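Local coordinates for protein flavodoxin (Fusobacterium nucleatum, PDB 6OHK) that binds flavin mononucleotide and probably serves as a low-potential electron donor to a number of redox enzymes, at residues A64-A67 against W68-L72. The protein carries 1 engineered substitution. Residues are numbered along the deposited sequence; the frame is centred on the assembly and turned at random.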
loop_
_atom_site.group_PDB
_atom_site.type_symbol
_atom_site.label_atom_id
_atom_site.label_comp_id
_atom_site.label_asym_id
_atom_site.label_seq_id
_atom_site.Cartn_x
_atom_site.Cartn_y
_atom_site.Cartn_z
ATOM N N ALA A 64 -5.541 5.906 7.775
ATOM C CA ALA A 64 -4.813 4.645 7.869
ATOM C C ALA A 64 -5.002 4.062 9.268
ATOM O O ALA A 64 -5.557 4.700 10.168
ATOM C CB ALA A 64 -3.336 4.890 7.567
ATOM N N HIS A 65 -4.526 2.848 9.475
ATOM C CA HIS A 65 -4.512 2.264 10.807
ATOM C C HIS A 65 -3.733 3.172 11.752
ATOM O O HIS A 65 -2.797 3.853 11.344
ATOM C CB HIS A 65 -3.843 0.902 10.688
ATOM C CG HIS A 65 -3.803 0.099 11.956
ATOM N ND1 HIS A 65 -2.906 0.333 12.969
ATOM C CD2 HIS A 65 -4.528 -0.981 12.321
ATOM C CE1 HIS A 65 -3.097 -0.552 13.927
ATOM N NE2 HIS A 65 -4.078 -1.360 13.556
ATOM N N ALA A 66 -4.107 3.145 13.033
ATOM C CA ALA A 66 -3.471 4.001 14.030
ATOM C C ALA A 66 -1.966 3.842 14.063
ATOM O O ALA A 66 -1.260 4.812 14.355
ATOM C CB ALA A 66 -4.044 3.720 15.421
ATOM N N ALA A 67 -1.443 2.630 13.850
ATOM C CA ALA A 67 0.009 2.472 13.905
ATOM C C ALA A 67 0.698 3.230 12.788
ATOM O O ALA A 67 1.813 3.709 12.974
ATOM C CB ALA A 67 0.388 1.005 13.868
ATOM N N TRP A 68 0.068 3.373 11.624
ATOM C CA TRP A 68 0.583 4.279 10.610
ATOM C C TRP A 68 0.367 5.732 11.029
ATOM O O TRP A 68 1.306 6.541 10.958
ATOM C CB TRP A 68 -0.092 4.026 9.257
ATOM C CG TRP A 68 0.411 2.876 8.479
ATOM C CD1 TRP A 68 -0.265 1.728 8.192
ATOM C CD2 TRP A 68 1.691 2.765 7.878
ATOM N NE1 TRP A 68 0.534 0.909 7.410
ATOM C CE2 TRP A 68 1.737 1.528 7.208
ATOM C CE3 TRP A 68 2.804 3.599 7.828
ATOM C CZ2 TRP A 68 2.836 1.136 6.474
ATOM C CZ3 TRP A 68 3.898 3.209 7.110
ATOM C CH2 TRP A 68 3.914 1.974 6.457
ATOM N N MET A 69 -0.847 6.089 11.453
ATOM C CA MET A 69 -1.134 7.488 11.766
ATOM C C MET A 69 -0.195 8.007 12.847
ATOM O O MET A 69 0.284 9.146 12.768
ATOM C CB MET A 69 -2.599 7.647 12.187
ATOM C CG MET A 69 -3.608 7.226 11.135
ATOM S SD MET A 69 -3.476 8.121 9.551
ATOM C CE MET A 69 -3.978 9.755 10.028
ATOM N N ASN A 70 0.102 7.185 13.838
ATOM C CA ASN A 70 0.961 7.623 14.927
ATOM C C ASN A 70 2.392 7.823 14.478
ATOM O O ASN A 70 3.177 8.487 15.181
ATOM C CB ASN A 70 0.932 6.597 16.053
ATOM C CG ASN A 70 -0.363 6.593 16.804
ATOM O OD1 ASN A 70 -1.134 7.532 16.737
ATOM N ND2 ASN A 70 -0.634 5.491 17.488
ATOM N N ASN A 71 2.775 7.254 13.336
ATOM C CA ASN A 71 4.133 7.304 12.815
ATOM C C ASN A 71 4.279 8.229 11.632
ATOM O O ASN A 71 5.334 8.212 10.997
ATOM C CB ASN A 71 4.595 5.895 12.461
ATOM C CG ASN A 71 5.061 5.163 13.662
ATOM O OD1 ASN A 71 6.058 5.583 14.258
ATOM N ND2 ASN A 71 4.414 4.083 14.028
ATOM N N LEU A 72 3.285 9.041 11.311
ATOM C CA LEU A 72 3.394 9.852 10.105
ATOM C C LEU A 72 4.486 10.900 10.212
ATOM O O LEU A 72 5.105 11.232 9.198
ATOM C CB LEU A 72 2.080 10.532 9.753
ATOM C CG LEU A 72 0.926 9.604 9.345
ATOM C CD1 LEU A 72 -0.245 10.474 8.941
ATOM C CD2 LEU A 72 1.295 8.667 8.237
#
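The short helix 66-69 of this flavodoxin fold is capped at its start by the side chain of H65, and in its first turn M69 N donates to H65 O (3.0 Å). With CG anti to the backbone N (chi1 -177°), H65 as N-cap brings its imidazole edge to the first turn, where ND1 accepts from A67 N at 2.9 Å, the donor tilted 16° from the ring plane; nearest atoms of the H65 side chain and the bound FMN are about 5 Å apart. The next i to i+4 bond runs from N70 N to A66 O, 2.8 Å long. N71 N turns instead to W68 O, three residues back, at 2.9 Å. The A67 O that it would meet in a continuing alpha-helix is taken by the N71 side chain: ND2 donates to it at 2.8 Å, approaching nearly along the C=O axis with the oxygen close to the amide plane. Just before the helix, A64 CB packs against W68 CB and M69 SD, both at 3.8 Å; the first two torsions of the methionine bring its sulfur there. W68 NE1 bonds to V55 O and H65 N to T56 OG1, tying the turn to strand 51-59, while M69 and L72 rest on Y106 of helix 103-113.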